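Local coordinates for uracil-DNA glycosylase (Nitratifractor salsuginis, PDB 5X3G), which belongs to the uracil-DNA glycosylase superfamily, whose members have an alpha/beta fold with a central four-stranded parallel sheet flanked by helices, at residues V238-K241 / A242-L245; I120-A123 / L124-G128; R112-S115 / L116-I120; P248-L251 / L252-R255. All coordinates share one frame; numbering follows the deposited sequence.

Interaction 1. Residues V238-K241 / A242-L245; sequences VNEK and AWEL
Trp243 folds its indole back against Val238 and the N-cap Asn239, and against Glu240, the first residue of helix 240-246. With CG anti to the carbonyl carbon (chi1 -57°), the side chain runs toward the start of the helix. Its CB lies 3.4 Å from Glu240 O, and CD1 then passes 3.2 Å from Asn239 O, which sits over one face of the ring system. NE1 looks beyond the segments and gives its hydrogen to Ile237 O, which fixes the rotation of the indole. Further out, CZ2 comes within 3.6 Å of Val238 CA, and the CE3-CZ3 part of the six-membered ring lies under Glu240 CG. That CG stands 3.7 Å from the centroid of the six-membered ring of Trp243 and 20° off its normal, a CH-pi contact over the same face as Asn239 O. The Glu240 chain continues extended, its carboxylate plane turned 45° from the ring.

Asn239 OD1 accepts from Ala242 N at 3.2 Å, the capping bond, while Asn239 O takes Trp243 N at 3.1 Å, a donor lying in the carbonyl plane. The amide is held at both ends, since ND2 donates to Glu229. Two further turn bonds, from Glu244 N to Glu240 O and from Leu245 N to Lys241 O, continue the helix.

The first turn thereby bridges two elements: Trp243 and Ala242 pack against helix 114-126, where both touch Met122, whereas Lys241, Ala242 and Leu245 reach strand 225-228 at the edge of the parallel sheet.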
loop_
_atom_site.group_PDB
_atom_site.type_symbol
_atom_site.label_atom_id
_atom_site.label_comp_id
_atom_site.label_asym_id
_atom_site.label_seq_id
_atom_site.Cartn_x
_atom_site.Cartn_y
_atom_site.Cartn_z
ATOM N N VAL A 238 -6.144 -19.540 1.333
ATOM C CA VAL A 238 -5.684 -20.618 2.202
ATOM C C VAL A 238 -4.168 -20.749 2.118
ATOM O O VAL A 238 -3.615 -21.835 2.325
ATOM C CB VAL A 238 -6.378 -21.949 1.859
ATOM C CG1 VAL A 238 -7.858 -21.873 2.202
ATOM C CG2 VAL A 238 -6.187 -22.286 0.392
ATOM N N ASN A 239 -3.489 -19.642 1.828
ATOM C CA ASN A 239 -2.030 -19.611 1.806
ATOM C C ASN A 239 -1.529 -19.441 3.235
ATOM O O ASN A 239 -1.667 -18.364 3.823
ATOM C CB ASN A 239 -1.532 -18.483 0.908
ATOM C CG ASN A 239 -0.043 -18.568 0.637
ATOM O OD1 ASN A 239 0.774 -18.423 1.545
ATOM N ND2 ASN A 239 0.317 -18.800 -0.620
ATOM N N GLU A 240 -0.937 -20.499 3.794
ATOM C CA GLU A 240 -0.588 -20.484 5.212
ATOM C C GLU A 240 0.574 -19.543 5.511
ATOM O O GLU A 240 0.692 -19.048 6.639
ATOM C CB GLU A 240 -0.282 -21.906 5.680
ATOM C CG GLU A 240 -1.503 -22.813 5.614
ATOM C CD GLU A 240 -1.180 -24.278 5.839
ATOM O OE1 GLU A 240 0.015 -24.620 5.959
ATOM O OE2 GLU A 240 -2.131 -25.086 5.894
ATOM N N LYS A 241 1.437 -19.277 4.526
ATOM C CA LYS A 241 2.462 -18.257 4.722
ATOM C C LYS A 241 1.821 -16.892 4.936
ATOM O O LYS A 241 2.294 -16.089 5.754
ATOM C CB LYS A 241 3.422 -18.237 3.530
ATOM C CG LYS A 241 4.655 -17.371 3.738
ATOM C CD LYS A 241 5.637 -17.490 2.578
ATOM C CE LYS A 241 6.993 -16.902 2.949
ATOM N NZ LYS A 241 7.959 -16.958 1.816
ATOM N N ALA A 242 0.718 -16.626 4.227
ATOM C CA ALA A 242 -0.052 -15.413 4.471
ATOM C C ALA A 242 -0.674 -15.424 5.862
ATOM O O ALA A 242 -0.654 -14.403 6.560
ATOM C CB ALA A 242 -1.131 -15.250 3.401
ATOM N N TRP A 243 -1.234 -16.565 6.282
ATOM C CA TRP A 243 -1.781 -16.664 7.633
ATOM C C TRP A 243 -0.736 -16.309 8.678
ATOM O O TRP A 243 -1.039 -15.627 9.664
ATOM C CB TRP A 243 -2.295 -18.074 7.917
ATOM C CG TRP A 243 -3.336 -18.616 7.001
ATOM C CD1 TRP A 243 -3.964 -17.977 5.972
ATOM C CD2 TRP A 243 -3.877 -19.937 7.045
ATOM N NE1 TRP A 243 -4.864 -18.829 5.368
ATOM C CE2 TRP A 243 -4.828 -20.038 6.013
ATOM C CE3 TRP A 243 -3.647 -21.046 7.863
ATOM C CZ2 TRP A 243 -5.547 -21.207 5.775
ATOM C CZ3 TRP A 243 -4.360 -22.203 7.629
ATOM C CH2 TRP A 243 -5.298 -22.276 6.594
ATOM N N GLU A 244 0.496 -16.785 8.495
ATOM C CA GLU A 244 1.515 -16.530 9.503
ATOM C C GLU A 244 2.043 -15.104 9.436
ATOM O O GLU A 244 2.386 -14.529 10.477
ATOM C CB GLU A 244 2.663 -17.531 9.368
ATOM C CG GLU A 244 3.717 -17.374 10.453
ATOM C CD GLU A 244 4.719 -18.509 10.479
ATOM O OE1 GLU A 244 4.580 -19.447 9.668
ATOM O OE2 GLU A 244 5.648 -18.460 11.315
ATOM N N LEU A 245 2.109 -14.507 8.245
ATOM C CA LEU A 245 2.584 -13.128 8.172
ATOM C C LEU A 245 1.540 -12.145 8.699
ATOM O O LEU A 245 1.843 -11.304 9.553
ATOM C CB LEU A 245 2.975 -12.772 6.738
ATOM C CG LEU A 245 3.327 -11.297 6.522
ATOM C CD1 LEU A 245 4.469 -10.877 7.432
ATOM C CD2 LEU A 245 3.689 -11.041 5.072
#

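Interaction 2. Residues I120-A123 / L124-G128; sequences IKMA and LVARG
Leu124 and Ala123, neighbours in the last turns of helix 114-126, bury the most surface here, and each is tied to the other segment through a backbone carbonyl. Leu124 N donates to Ile120 O at 2.9 Å. Its CG, anti to its own carbonyl carbon, rests 3.4 Å from that same Ile120 O, so the branch lies along the preceding turn. Beyond it, CD1 meets Ile120 CG2 at a loose 4.4 Å, one apolar tip against another.

Ala123 contributes mainly through its carbonyl. Arg127 N reaches Ala123 O at 3.1 Å, with a bond bent to 144°, and the Arg127 chain shields that oxygen: its CG sits between its backbone N and carbonyl carbon (chi1 80°) and comes within 3.4 Å of Ala123 O. The guanidinium continues away, to Ser129 through NH1 and to Asp250 through NE.

Met122, present as selenomethionine, completes the set. Its O accepts from Ala126 N at 2.9 Å, and SE passes 4.2 Å from Ala126 CB on the flank that faces helix 240-246. In the same series, between the Leu124 and Ala126 bonds, Val125 N donates to Lys121 O. The helix closes at Gly128, whose positive phi (81°) and bonds back into the last turn make a Schellman motif.

Every polar link across the segments is thus a main-chain one, whereas the side chains add two loose apolar touches. The cohesion is that of helical geometry, and the guanidinium of Arg127 spends its polar contacts on residues outside the two segments.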
loop_
_atom_site.group_PDB
_atom_site.type_symbol
_atom_site.label_atom_id
_atom_site.label_comp_id
_atom_site.label_asym_id
_atom_site.label_seq_id
_atom_site.Cartn_x
_atom_site.Cartn_y
_atom_site.Cartn_z
ATOM N N ILE A 120 -9.191 -10.194 2.386
ATOM C CA ILE A 120 -10.094 -10.085 3.526
ATOM C C ILE A 120 -10.599 -11.460 3.942
ATOM O O ILE A 120 -10.682 -11.768 5.139
ATOM C CB ILE A 120 -11.252 -9.126 3.197
ATOM C CG1 ILE A 120 -10.744 -7.683 3.109
ATOM C CG2 ILE A 120 -12.357 -9.255 4.233
ATOM C CD1 ILE A 120 -11.770 -6.716 2.563
ATOM N N LYS A 121 -10.940 -12.313 2.970
ATOM C CA LYS A 121 -11.275 -13.693 3.315
ATOM C C LYS A 121 -10.108 -14.386 4.014
ATOM O O LYS A 121 -10.306 -15.117 4.993
ATOM C CB LYS A 121 -11.686 -14.469 2.065
ATOM C CG LYS A 121 -13.029 -14.066 1.489
ATOM C CD LYS A 121 -13.353 -14.900 0.263
ATOM C CE LYS A 121 -14.634 -14.440 -0.400
ATOM N NZ LYS A 121 -14.957 -15.289 -1.581
HETATM N N MSE A 122 -8.889 -14.178 3.517
HETATM C CA MSE A 122 -7.668 -14.731 4.112
HETATM C C MSE A 122 -7.550 -14.303 5.571
HETATM O O MSE A 122 -7.259 -15.123 6.438
HETATM C CB MSE A 122 -6.423 -14.287 3.315
HETATM C CG MSE A 122 -5.060 -14.797 3.841
HETATM SE SE MSE A 122 -4.400 -13.901 5.461
HETATM C CE MSE A 122 -4.128 -12.108 4.747
ATOM N N ALA A 123 -7.769 -13.011 5.834
ATOM C CA ALA A 123 -7.666 -12.515 7.201
ATOM C C ALA A 123 -8.756 -13.104 8.087
ATOM O O ALA A 123 -8.510 -13.420 9.257
ATOM C CB ALA A 123 -7.723 -10.990 7.211
ATOM N N LEU A 124 -9.968 -13.267 7.545
ATOM C CA LEU A 124 -11.032 -13.914 8.305
ATOM C C LEU A 124 -10.684 -15.357 8.643
ATOM O O LEU A 124 -11.069 -15.853 9.708
ATOM C CB LEU A 124 -12.345 -13.854 7.528
ATOM C CG LEU A 124 -13.025 -12.489 7.436
ATOM C CD1 LEU A 124 -14.234 -12.563 6.511
ATOM C CD2 LEU A 124 -13.419 -11.990 8.831
ATOM N N VAL A 125 -9.965 -16.051 7.759
ATOM C CA VAL A 125 -9.541 -17.414 8.069
ATOM C C VAL A 125 -8.443 -17.405 9.125
ATOM O O VAL A 125 -8.504 -18.143 10.116
ATOM C CB VAL A 125 -9.083 -18.141 6.792
ATOM C CG1 VAL A 125 -8.457 -19.489 7.142
ATOM C CG2 VAL A 125 -10.248 -18.316 5.833
ATOM N N ALA A 126 -7.421 -16.566 8.928
ATOM C CA ALA A 126 -6.243 -16.598 9.787
ATOM C C ALA A 126 -6.572 -16.218 11.222
ATOM O O ALA A 126 -5.874 -16.639 12.152
ATOM C CB ALA A 126 -5.166 -15.667 9.229
ATOM N N ARG A 127 -7.616 -15.424 11.426
ATOM C CA ARG A 127 -7.996 -14.992 12.763
ATOM C C ARG A 127 -8.966 -15.952 13.440
ATOM O O ARG A 127 -9.381 -15.693 14.573
ATOM C CB ARG A 127 -8.601 -13.585 12.705
ATOM C CG ARG A 127 -10.050 -13.534 12.261
ATOM C CD ARG A 127 -10.556 -12.101 12.249
ATOM N NE ARG A 127 -10.302 -11.420 13.517
ATOM C CZ ARG A 127 -11.094 -11.492 14.581
ATOM N NH1 ARG A 127 -12.201 -12.220 14.540
ATOM N NH2 ARG A 127 -10.775 -10.833 15.685
ATOM N N GLY A 128 -9.325 -17.053 12.783
ATOM C CA GLY A 128 -10.195 -18.044 13.385
ATOM C C GLY A 128 -11.673 -17.727 13.344
ATOM O O GLY A 128 -12.423 -18.243 14.179
#

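Interaction 3. Residues R112-S115 / L116-I120; sequences RATS and LRNFI
Ala113 O accepts from Arg117 N at 2.8 Å with a nearly straight N-H...O angle of 167°, the first rung of helix 114-126. Ala113 itself is non-helical (phi -85°, psi 90°), the centre of an inverse gamma turn. It is both the first residue to leave helix 108-112 and the N-cap of the next helix. Asn118 N to Thr114 O at 3.0 Å and Phe119 N to Ser115 O at 2.9 Å continue the ladder, the former with similarly direct geometry.

Of the side chains, Thr114 and Arg117 lie alongside each other, pointing the same way. Arg117 starts extended and then bends at chi3, which carries the guanidinium back over the turn that precedes it. Thr114 CA lies 3.6 Å above one face of the guanidinium, toward its rim, and the methyl CG2 of Thr114 approaches Arg117 NH2 to 3.2 Å, a tight carbon-to-nitrogen contact. The polar end is anchored outside, where NH1 donates to Asn111 O. Ala113 CB meets Leu116 CB at 4.2 Å, a modest apolar touch.

Placed in the fold, this helix start is clasped from several directions. Arg117 and Ile120 touch strand 105-106, Asn118 ND2 donates to Pro231 O, and the Phe119 ring is edge-to-face with both Phe92 and Phe246, the latter at the end of helix 240-246.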
loop_
_atom_site.group_PDB
_atom_site.type_symbol
_atom_site.label_atom_id
_atom_site.label_comp_id
_atom_site.label_asym_id
_atom_site.label_seq_id
_atom_site.Cartn_x
_atom_site.Cartn_y
_atom_site.Cartn_z
ATOM N N ARG A 112 -15.884 -6.711 -5.913
ATOM C CA ARG A 112 -15.349 -6.283 -7.202
ATOM C C ARG A 112 -13.823 -6.255 -7.187
ATOM O O ARG A 112 -13.183 -6.629 -8.175
ATOM C CB ARG A 112 -15.915 -4.911 -7.575
ATOM C CG ARG A 112 -15.351 -4.352 -8.871
ATOM C CD ARG A 112 -15.831 -2.936 -9.158
ATOM N NE ARG A 112 -17.247 -2.883 -9.521
ATOM C CZ ARG A 112 -17.842 -1.816 -10.049
ATOM N NH1 ARG A 112 -17.144 -0.713 -10.284
ATOM N NH2 ARG A 112 -19.133 -1.855 -10.346
ATOM N N ALA A 113 -13.224 -5.831 -6.076
ATOM C CA ALA A 113 -11.769 -5.706 -5.957
ATOM C C ALA A 113 -11.193 -7.059 -5.553
ATOM O O ALA A 113 -11.014 -7.361 -4.369
ATOM C CB ALA A 113 -11.399 -4.620 -4.955
ATOM N N THR A 114 -10.866 -7.861 -6.571
ATOM C CA THR A 114 -10.480 -9.260 -6.394
ATOM C C THR A 114 -9.426 -9.438 -5.306
ATOM O O THR A 114 -9.595 -10.239 -4.377
ATOM C CB THR A 114 -9.967 -9.812 -7.729
ATOM O OG1 THR A 114 -10.908 -9.505 -8.765
ATOM C CG2 THR A 114 -9.782 -11.321 -7.651
ATOM N N SER A 115 -8.322 -8.700 -5.414
ATOM C CA SER A 115 -7.223 -8.888 -4.475
ATOM C C SER A 115 -7.661 -8.598 -3.045
ATOM O O SER A 115 -7.350 -9.363 -2.125
ATOM C CB SER A 115 -6.046 -8.001 -4.876
ATOM O OG SER A 115 -5.474 -8.451 -6.091
ATOM N N LEU A 116 -8.402 -7.507 -2.844
ATOM C CA LEU A 116 -8.875 -7.181 -1.504
ATOM C C LEU A 116 -9.911 -8.184 -1.022
ATOM O O LEU A 116 -9.949 -8.513 0.168
ATOM C CB LEU A 116 -9.441 -5.764 -1.475
ATOM C CG LEU A 116 -8.372 -4.700 -1.224
ATOM C CD1 LEU A 116 -8.806 -3.348 -1.764
ATOM C CD2 LEU A 116 -8.046 -4.622 0.265
ATOM N N ARG A 117 -10.767 -8.667 -1.925
ATOM C CA ARG A 117 -11.706 -9.730 -1.579
ATOM C C ARG A 117 -10.972 -10.924 -0.977
ATOM O O ARG A 117 -11.265 -11.356 0.149
ATOM C CB ARG A 117 -12.494 -10.147 -2.827
ATOM C CG ARG A 117 -13.520 -11.248 -2.599
ATOM C CD ARG A 117 -14.288 -11.588 -3.879
ATOM N NE ARG A 117 -13.496 -12.373 -4.825
ATOM C CZ ARG A 117 -13.285 -12.038 -6.096
ATOM N NH1 ARG A 117 -13.812 -10.927 -6.592
ATOM N NH2 ARG A 117 -12.554 -12.822 -6.875
ATOM N N ASN A 118 -9.984 -11.447 -1.706
ATOM C CA ASN A 118 -9.282 -12.635 -1.235
ATOM C C ASN A 118 -8.438 -12.343 -0.001
ATOM O O ASN A 118 -8.303 -13.210 0.870
ATOM C CB ASN A 118 -8.424 -13.215 -2.356
ATOM C CG ASN A 118 -9.257 -13.788 -3.490
ATOM O OD1 ASN A 118 -10.355 -14.298 -3.270
ATOM N ND2 ASN A 118 -8.735 -13.708 -4.710
ATOM N N PHE A 119 -7.876 -11.135 0.104
ATOM C CA PHE A 119 -7.097 -10.788 1.290
ATOM C C PHE A 119 -7.980 -10.732 2.527
ATOM O O PHE A 119 -7.572 -11.168 3.609
ATOM C CB PHE A 119 -6.382 -9.450 1.089
ATOM C CG PHE A 119 -5.506 -9.052 2.248
ATOM C CD1 PHE A 119 -4.175 -9.429 2.278
ATOM C CD2 PHE A 119 -6.003 -8.303 3.303
ATOM C CE1 PHE A 119 -3.360 -9.074 3.340
ATOM C CE2 PHE A 119 -5.189 -7.946 4.366
ATOM C CZ PHE A 119 -3.868 -8.332 4.382
ATOM N N ILE A 120 -9.191 -10.194 2.386
ATOM C CA ILE A 120 -10.094 -10.085 3.526
ATOM C C ILE A 120 -10.599 -11.460 3.942
ATOM O O ILE A 120 -10.682 -11.768 5.139
ATOM C CB ILE A 120 -11.252 -9.126 3.197
ATOM C CG1 ILE A 120 -10.744 -7.683 3.109
ATOM C CG2 ILE A 120 -12.357 -9.255 4.233
ATOM C CD1 ILE A 120 -11.770 -6.716 2.563
#

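Interaction 4. Residues P248-L251 / L252-R255; sequences PMDL and LLKR
Leu252 follows Leu251 directly and is joined to Asp250 by a water: Leu252 N donates to water 1 at 2.9 Å, and that water donates to Asp250 OD1 at 2.6 Å. The Leu252 side chain turns to helix 114-126, where it touches Ile120, Ala123 and Leu124.

At Leu253 the chain folds back. Its N donates to Asp250 O at 3.1 Å, from above the carbonyl plane, while its CB packs 3.6 Å from Asp250 CG. OD1 of that carboxylate also forms a salt bridge with Arg127 NE, outside the two segments.

Arg255 then returns its guanidinium, the chain bending at chi2 (73°). NH1 gives a hydrogen to Asp250 O at 2.7 Å, approaching from the opposite face of the carbonyl to Leu253 N, so this oxygen is gripped by two donors. Arg255 NH2 donates to Met249 O at 3.0 Å. The two carbonyls lie at the guanidinium edge, and Leu253 CB rests 3.8 Å above one of its faces.

Leu251 and Leu252 occupy the central positions of a type I beta turn from Asp250 to Leu253, closed by the Leu253 N to Asp250 O bond and clamped by the arginine.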
loop_
_atom_site.group_PDB
_atom_site.type_symbol
_atom_site.label_atom_id
_atom_site.label_comp_id
_atom_site.label_asym_id
_atom_site.label_seq_id
_atom_site.Cartn_x
_atom_site.Cartn_y
_atom_site.Cartn_z
ATOM N N PRO A 248 -0.798 -12.280 12.933
ATOM C CA PRO A 248 -0.496 -11.474 14.129
ATOM C C PRO A 248 -0.939 -10.029 14.034
ATOM O O PRO A 248 -1.001 -9.346 15.064
ATOM C CB PRO A 248 1.030 -11.577 14.242
ATOM C CG PRO A 248 1.359 -12.863 13.579
ATOM C CD PRO A 248 0.405 -12.966 12.429
HETATM N N MSE A 249 -1.253 -9.541 12.843
HETATM C CA MSE A 249 -1.658 -8.157 12.681
HETATM C C MSE A 249 -3.122 -7.948 13.027
HETATM O O MSE A 249 -3.522 -6.840 13.389
HETATM C CB MSE A 249 -1.385 -7.703 11.255
HETATM C CG MSE A 249 0.057 -7.839 10.836
HETATM SE SE MSE A 249 0.326 -6.889 9.153
HETATM C CE MSE A 249 1.933 -7.779 8.509
ATOM N N ASP A 250 -3.891 -9.030 12.926
ATOM C CA ASP A 250 -5.346 -9.031 13.084
ATOM C C ASP A 250 -5.955 -7.762 12.491
ATOM O O ASP A 250 -6.588 -6.956 13.173
ATOM C CB ASP A 250 -5.750 -9.201 14.548
ATOM C CG ASP A 250 -7.161 -9.749 14.701
ATOM O OD1 ASP A 250 -7.880 -9.857 13.684
ATOM O OD2 ASP A 250 -7.556 -10.069 15.843
ATOM N N LEU A 251 -5.742 -7.608 11.181
ATOM C CA LEU A 251 -6.069 -6.367 10.490
ATOM C C LEU A 251 -7.562 -6.071 10.458
ATOM O O LEU A 251 -7.944 -4.917 10.233
ATOM C CB LEU A 251 -5.517 -6.417 9.066
ATOM C CG LEU A 251 -3.988 -6.462 8.993
ATOM C CD1 LEU A 251 -3.520 -6.938 7.628
ATOM C CD2 LEU A 251 -3.405 -5.092 9.316
ATOM N N LEU A 252 -8.413 -7.070 10.678
ATOM C CA LEU A 252 -9.854 -6.863 10.648
ATOM C C LEU A 252 -10.448 -6.599 12.025
ATOM O O LEU A 252 -11.655 -6.373 12.126
ATOM C CB LEU A 252 -10.549 -8.065 10.002
ATOM C CG LEU A 252 -10.171 -8.348 8.545
ATOM C CD1 LEU A 252 -10.991 -9.487 8.000
ATOM C CD2 LEU A 252 -10.344 -7.111 7.677
ATOM N N LEU A 253 -9.638 -6.610 13.078
ATOM C CA LEU A 253 -10.130 -6.296 14.413
ATOM C C LEU A 253 -10.295 -4.788 14.562
ATOM O O LEU A 253 -9.365 -4.024 14.282
ATOM C CB LEU A 253 -9.171 -6.832 15.476
ATOM C CG LEU A 253 -9.500 -6.516 16.935
ATOM C CD1 LEU A 253 -10.681 -7.343 17.421
ATOM C CD2 LEU A 253 -8.278 -6.728 17.824
ATOM N N LYS A 254 -11.479 -4.363 14.995
ATOM C CA LYS A 254 -11.743 -2.947 15.206
ATOM C C LYS A 254 -11.028 -2.462 16.460
ATOM O O LYS A 254 -11.221 -3.015 17.548
ATOM C CB LYS A 254 -13.245 -2.696 15.322
ATOM N N ARG A 255 -10.202 -1.432 16.308
ATOM C CA ARG A 255 -9.484 -0.856 17.441
ATOM C C ARG A 255 -10.261 0.306 18.051
ATOM O O ARG A 255 -10.850 1.117 17.334
ATOM C CB ARG A 255 -8.087 -0.391 17.021
ATOM C CG ARG A 255 -6.999 -1.445 17.168
ATOM C CD ARG A 255 -7.112 -2.534 16.112
ATOM N NE ARG A 255 -6.109 -3.579 16.300
ATOM C CZ ARG A 255 -5.809 -4.503 15.394
ATOM N NH1 ARG A 255 -6.427 -4.513 14.220
ATOM N NH2 ARG A 255 -4.884 -5.417 15.658
HETATM O O HOH W 1 -8.017 -9.893 11.102
#

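Interactions 2 and 3 are successive parts of helix 114-126, sharing Ile120, and both are partly buried. Interaction 1 is a surface contact at the start of helix 240-246, yet it meets interaction 2 directly, with Trp243 CZ2 3.6 Å from Val125 CG1. Interaction 4, the partly buried tail after helix 240-246, packs against helix 114-126: Leu251 lies on Phe119 of interaction 3, and the Arg127-Asp250 salt bridge joins it to interaction 2. Side-chain capping and a CH-pi contact mark the first, main-chain bonds dominate 2 and 3, and an arginine-to-carbonyl clamp with a water distinguishes the fourth, which has no regular helical ladder.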